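Long-range contacts in ATP grasp ligase (Microcystis aeruginosa MRC, PDB 5IG9), which probably uses ATP to activate a carboxylate and join it to an amine or similar nucleophile, as ATP-grasp ligases do: residues E208-A213 and I283-E288; K212-R217 and T227-S232. All coordinates share one frame; numbering follows the deposited sequence.

Overall arrangement
Interactions 1 and 2 meet at one end of the antiparallel sheet that contains strands 224-231, 214-221 and 277-284 side by side; they lie about 10 Å apart, centre to centre. Both use Lys-212 and Ala-213: interaction 1 sets these residues against the end of strand 277-284, and interaction 2 follows the chain onward into the hairpin with strand 224-231. Between them, Val-284 N lies 3.0 Å from Leu-214 O, a probable hydrogen bond that joins the two contacts. Residues 208-213 also lead from the sheet containing strand 204-208 into this one. Nucleotide probably binds between these two sheets, as in other ATP-grasp enzymes.

Interaction 1 of 2, residues E208-A213 and I283-E288; sequences ENIPKA and IVTPDE
Ala-213 N donates to Val-284 O over 2.7 Å, the one hydrogen bond that joins these two segments, with an N-H...O angle of 150°. Because Leu-214 faces Val-284 as well, the pairing is a classic beta bulge, placed where the loop after strand 204-208 enters strand 214-221. The bulge lies against the end of strand 277-284, where a type I turn from Thr-285 to Glu-288 lies in the connection to the neighbouring strand 290-296.

Apolar contacts continue on the 210-212 side of the bulge, against Ile-283 and Thr-285. Ile-283 has CG1 between its backbone N and carbonyl carbon (chi1 58°), and beyond it CD1 reaches both CB and CG2 of Ile-210, each at 3.9 Å. The other branch, CG2 of Ile-283, meets the aliphatic CD of Lys-212 at 3.6 Å, and these two side chains cross at about a right angle. The methyl of Thr-285, CG2, packs against Ile-210 CG2 at 4.0 Å.

Polar groups tie the turn together. Thr-285 OG1 donates to Asp-287 OD1, approaching from above the carboxylate plane, and is also hydrogen-bonded to Arg-289 N, so the hydroxyl bridges the turn. Glu-288 N closes it on Thr-285 O at 2.9 Å. At the start of the turn, the Pro-286 ring lies beside the bulge, with its CD 4.0 Å from Ala-213 CB.

Interaction 2 of 2, residues K212-R217 and T227-S232; sequences KALELR and TAAINS
Leu-216 and Ala-229 meet on one face of an antiparallel hairpin, with CD2 of the leucine 3.6 Å from CB of the alanine. Strands 214-217 and 227-231 run at 155° to each other, their axes approaching to 4.6 Å. Glu-215 and Ile-230 form a hydrogen-bonded pair, as do Arg-217 and Ala-228, while Leu-216 with Ala-229 is the non-hydrogen-bonded pair between them. The bond from Arg-217 N to Ala-228 O is 2.8 Å long and nearly straight, at 168°, and Ala-228 N returns one to Arg-217 O.

The closely packed part is that of the buried Leu-216, Ala-228 and Ala-229. On the opposite face, that of Glu-215 and Ile-230, Glu-215 CB touches Ile-230 CG2 at 3.9 Å. Arg-217 shares that face, but its guanidinium turns away to Asp-281 and the Glu-300 carbonyl.

The contact is looser where strand 214-221 begins and the chain leaves 224-231. Leu-214 CD2, 3.6 Å from Asn-231 CA, marks the transition. Beyond it Glu-215 OE1 lies 3.6 Å from Ser-232 CB, and Lys-212 NZ is 3.5 Å from Ser-232 OG. The chemistry implies that four backbone hydrogen bonds and apolar contacts hold the strands: Glu-215 and Arg-217 add mainly aliphatic parts, and the Lys-212/Glu-215 ion pair is long and weak.

Interaction 1 of 2, residues E208-A213 and I283-E288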
loop_
_atom_site.group_PDB
_atom_site.type_symbol
_atom_site.label_atom_id
_atom_site.label_comp_id
_atom_site.label_asym_id
_atom_site.label_seq_id
_atom_site.Cartn_x
_atom_site.Cartn_y
_atom_site.Cartn_z
ATOM N N GLU A 208 -18.383 -2.017 -18.467
ATOM C CA GLU A 208 -19.164 -1.724 -19.661
ATOM C C GLU A 208 -18.254 -1.260 -20.791
ATOM O O GLU A 208 -17.484 -0.309 -20.634
ATOM C CB GLU A 208 -20.206 -0.650 -19.339
ATOM C CG GLU A 208 -20.861 0.009 -20.546
ATOM C CD GLU A 208 -21.786 1.149 -20.143
ATOM O OE1 GLU A 208 -21.698 1.600 -18.982
ATOM O OE2 GLU A 208 -22.606 1.588 -20.982
ATOM N N ASN A 209 -18.334 -1.942 -21.928
ATOM C CA ASN A 209 -17.552 -1.574 -23.105
ATOM C C ASN A 209 -18.273 -0.436 -23.813
ATOM O O ASN A 209 -19.282 -0.649 -24.486
ATOM C CB ASN A 209 -17.370 -2.776 -24.025
ATOM C CG ASN A 209 -16.381 -2.514 -25.142
ATOM O OD1 ASN A 209 -15.963 -1.379 -25.369
ATOM N ND2 ASN A 209 -16.005 -3.569 -25.853
ATOM N N ILE A 210 -17.754 0.778 -23.669
ATOM C CA ILE A 210 -18.379 1.975 -24.222
ATOM C C ILE A 210 -17.737 2.270 -25.577
ATOM O O ILE A 210 -16.519 2.492 -25.630
ATOM C CB ILE A 210 -18.233 3.175 -23.279
ATOM C CG1 ILE A 210 -18.980 2.916 -21.971
ATOM C CG2 ILE A 210 -18.729 4.444 -23.963
ATOM C CD1 ILE A 210 -18.801 4.007 -20.951
ATOM N N PRO A 211 -18.502 2.291 -26.665
ATOM C CA PRO A 211 -17.925 2.668 -27.962
ATOM C C PRO A 211 -17.475 4.119 -27.946
ATOM O O PRO A 211 -18.218 5.016 -27.543
ATOM C CB PRO A 211 -19.081 2.440 -28.945
ATOM C CG PRO A 211 -20.010 1.502 -28.234
ATOM C CD PRO A 211 -19.908 1.878 -26.790
ATOM N N LYS A 212 -16.245 4.343 -28.384
ATOM C CA LYS A 212 -15.596 5.632 -28.238
ATOM C C LYS A 212 -15.147 6.150 -29.594
ATOM O O LYS A 212 -14.786 5.378 -30.488
ATOM C CB LYS A 212 -14.395 5.534 -27.288
ATOM C CG LYS A 212 -13.425 4.419 -27.648
ATOM C CD LYS A 212 -12.857 3.761 -26.407
ATOM C CE LYS A 212 -12.199 2.431 -26.739
ATOM N NZ LYS A 212 -10.998 2.599 -27.606
ATOM N N ALA A 213 -15.192 7.471 -29.737
ATOM C CA ALA A 213 -14.646 8.137 -30.908
ATOM C C ALA A 213 -13.207 8.565 -30.678
ATOM O O ALA A 213 -12.377 8.476 -31.589
ATOM C CB ALA A 213 -15.500 9.353 -31.271
ATOM N N ILE A 283 -12.380 8.793 -22.343
ATOM C CA ILE A 283 -12.823 8.529 -23.705
ATOM C C ILE A 283 -13.972 9.472 -24.031
ATOM O O ILE A 283 -14.704 9.923 -23.143
ATOM C CB ILE A 283 -13.261 7.064 -23.923
ATOM C CG1 ILE A 283 -14.393 6.699 -22.966
ATOM C CG2 ILE A 283 -12.084 6.117 -23.760
ATOM C CD1 ILE A 283 -14.960 5.325 -23.195
ATOM N N VAL A 284 -14.127 9.767 -25.318
ATOM C CA VAL A 284 -15.190 10.630 -25.814
ATOM C C VAL A 284 -16.020 9.840 -26.812
ATOM O O VAL A 284 -15.484 9.304 -27.789
ATOM C CB VAL A 284 -14.639 11.911 -26.465
ATOM C CG1 VAL A 284 -15.771 12.891 -26.739
ATOM C CG2 VAL A 284 -13.574 12.546 -25.586
ATOM N N THR A 285 -17.320 9.776 -26.569
ATOM C CA THR A 285 -18.232 9.111 -27.476
ATOM C C THR A 285 -18.398 9.929 -28.752
ATOM O O THR A 285 -18.007 11.097 -28.814
ATOM C CB THR A 285 -19.583 8.899 -26.797
ATOM O OG1 THR A 285 -20.174 10.168 -26.489
ATOM C CG2 THR A 285 -19.415 8.095 -25.518
ATOM N N PRO A 286 -18.944 9.325 -29.811
ATOM C CA PRO A 286 -19.289 10.125 -30.996
ATOM C C PRO A 286 -20.243 11.274 -30.695
ATOM O O PRO A 286 -20.117 12.338 -31.314
ATOM C CB PRO A 286 -19.907 9.088 -31.941
ATOM C CG PRO A 286 -19.223 7.810 -31.570
ATOM C CD PRO A 286 -19.007 7.878 -30.082
ATOM N N ASP A 287 -21.178 11.107 -29.755
ATOM C CA ASP A 287 -22.047 12.194 -29.316
ATOM C C ASP A 287 -21.433 13.025 -28.189
ATOM O O ASP A 287 -22.172 13.657 -27.423
ATOM C CB ASP A 287 -23.420 11.653 -28.893
ATOM C CG ASP A 287 -23.336 10.618 -27.782
ATOM O OD1 ASP A 287 -22.442 9.749 -27.835
ATOM O OD2 ASP A 287 -24.176 10.667 -26.857
ATOM N N GLU A 288 -20.103 13.018 -28.068
ATOM C CA GLU A 288 -19.351 13.951 -27.221
ATOM C C GLU A 288 -19.721 13.841 -25.742
ATOM O O GLU A 288 -19.862 14.846 -25.043
ATOM C CB GLU A 288 -19.514 15.389 -27.710
ATOM C CG GLU A 288 -18.578 15.754 -28.845
ATOM C CD GLU A 288 -18.547 17.245 -29.110
ATOM O OE1 GLU A 288 -19.471 17.748 -29.784
ATOM O OE2 GLU A 288 -17.605 17.914 -28.628
#

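Interaction 2 of 2, residues K212-R217 and T227-S232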
loop_
_atom_site.group_PDB
_atom_site.type_symbol
_atom_site.label_atom_id
_atom_site.label_comp_id
_atom_site.label_asym_id
_atom_site.label_seq_id
_atom_site.Cartn_x
_atom_site.Cartn_y
_atom_site.Cartn_z
ATOM N N LYS A 212 -16.245 4.343 -28.384
ATOM C CA LYS A 212 -15.596 5.632 -28.238
ATOM C C LYS A 212 -15.147 6.150 -29.594
ATOM O O LYS A 212 -14.786 5.378 -30.488
ATOM C CB LYS A 212 -14.395 5.534 -27.288
ATOM C CG LYS A 212 -13.425 4.419 -27.648
ATOM C CD LYS A 212 -12.857 3.761 -26.407
ATOM C CE LYS A 212 -12.199 2.431 -26.739
ATOM N NZ LYS A 212 -10.998 2.599 -27.606
ATOM N N ALA A 213 -15.192 7.471 -29.737
ATOM C CA ALA A 213 -14.646 8.137 -30.908
ATOM C C ALA A 213 -13.207 8.565 -30.678
ATOM O O ALA A 213 -12.377 8.476 -31.589
ATOM C CB ALA A 213 -15.500 9.353 -31.271
ATOM N N LEU A 214 -12.894 9.013 -29.466
ATOM C CA LEU A 214 -11.563 9.485 -29.126
ATOM C C LEU A 214 -11.115 8.894 -27.798
ATOM O O LEU A 214 -11.929 8.601 -26.918
ATOM C CB LEU A 214 -11.515 11.017 -29.045
ATOM C CG LEU A 214 -11.736 11.813 -30.332
ATOM C CD1 LEU A 214 -11.715 13.301 -30.037
ATOM C CD2 LEU A 214 -10.691 11.467 -31.379
ATOM N N GLU A 215 -9.804 8.717 -27.671
ATOM C CA GLU A 215 -9.153 8.388 -26.412
ATOM C C GLU A 215 -8.358 9.598 -25.947
ATOM O O GLU A 215 -7.578 10.164 -26.722
ATOM C CB GLU A 215 -8.233 7.172 -26.565
ATOM C CG GLU A 215 -8.960 5.855 -26.768
ATOM C CD GLU A 215 -8.029 4.659 -26.707
ATOM O OE1 GLU A 215 -7.246 4.457 -27.659
ATOM O OE2 GLU A 215 -8.078 3.927 -25.696
ATOM N N LEU A 216 -8.561 9.996 -24.693
ATOM C CA LEU A 216 -7.886 11.150 -24.114
ATOM C C LEU A 216 -6.821 10.686 -23.129
ATOM O O LEU A 216 -7.077 9.806 -22.299
ATOM C CB LEU A 216 -8.877 12.073 -23.400
ATOM C CG LEU A 216 -10.079 12.593 -24.189
ATOM C CD1 LEU A 216 -10.878 13.576 -23.354
ATOM C CD2 LEU A 216 -9.630 13.231 -25.486
ATOM N N ARG A 217 -5.633 11.281 -23.222
ATOM C CA ARG A 217 -4.562 11.095 -22.247
ATOM C C ARG A 217 -4.283 12.446 -21.610
ATOM O O ARG A 217 -3.745 13.344 -22.260
ATOM C CB ARG A 217 -3.307 10.523 -22.899
ATOM C CG ARG A 217 -2.168 10.262 -21.925
ATOM C CD ARG A 217 -2.490 9.119 -20.970
ATOM N NE ARG A 217 -1.342 8.759 -20.141
ATOM C CZ ARG A 217 -1.283 7.672 -19.378
ATOM N NH1 ARG A 217 -2.310 6.833 -19.337
ATOM N NH2 ARG A 217 -0.198 7.421 -18.658
ATOM N N THR A 227 -3.699 17.879 -22.291
ATOM C CA THR A 227 -4.695 16.968 -22.835
ATOM C C THR A 227 -4.310 16.567 -24.250
ATOM O O THR A 227 -4.080 17.431 -25.104
ATOM C CB THR A 227 -6.086 17.605 -22.834
ATOM O OG1 THR A 227 -6.434 17.992 -21.501
ATOM C CG2 THR A 227 -7.118 16.614 -23.350
ATOM N N ALA A 228 -4.260 15.261 -24.495
ATOM C CA ALA A 228 -3.946 14.709 -25.804
ATOM C C ALA A 228 -5.034 13.728 -26.221
ATOM O O ALA A 228 -5.547 12.967 -25.396
ATOM C CB ALA A 228 -2.581 14.018 -25.794
ATOM N N ALA A 229 -5.383 13.745 -27.505
ATOM C CA ALA A 229 -6.443 12.901 -28.037
ATOM C C ALA A 229 -5.938 12.127 -29.245
ATOM O O ALA A 229 -5.017 12.561 -29.941
ATOM C CB ALA A 229 -7.673 13.721 -28.434
ATOM N N ILE A 230 -6.554 10.974 -29.487
ATOM C CA ILE A 230 -6.245 10.150 -30.648
ATOM C C ILE A 230 -7.527 9.476 -31.113
ATOM O O ILE A 230 -8.343 9.029 -30.298
ATOM C CB ILE A 230 -5.144 9.112 -30.342
ATOM C CG1 ILE A 230 -4.743 8.352 -31.606
ATOM C CG2 ILE A 230 -5.593 8.133 -29.267
ATOM C CD1 ILE A 230 -3.576 7.414 -31.398
ATOM N N ASN A 231 -7.713 9.424 -32.430
ATOM C CA ASN A 231 -8.872 8.770 -33.025
ATOM C C ASN A 231 -8.593 7.277 -33.113
ATOM O O ASN A 231 -7.780 6.835 -33.931
ATOM C CB ASN A 231 -9.168 9.362 -34.397
ATOM C CG ASN A 231 -10.466 8.852 -34.989
ATOM O OD1 ASN A 231 -10.705 7.645 -35.060
ATOM N ND2 ASN A 231 -11.317 9.775 -35.416
ATOM N N SER A 232 -9.265 6.497 -32.275
ATOM C CA SER A 232 -9.094 5.055 -32.260
ATOM C C SER A 232 -10.184 4.325 -33.026
ATOM O O SER A 232 -10.196 3.088 -33.035
ATOM C CB SER A 232 -9.063 4.551 -30.817
ATOM O OG SER A 232 -10.230 4.953 -30.126
#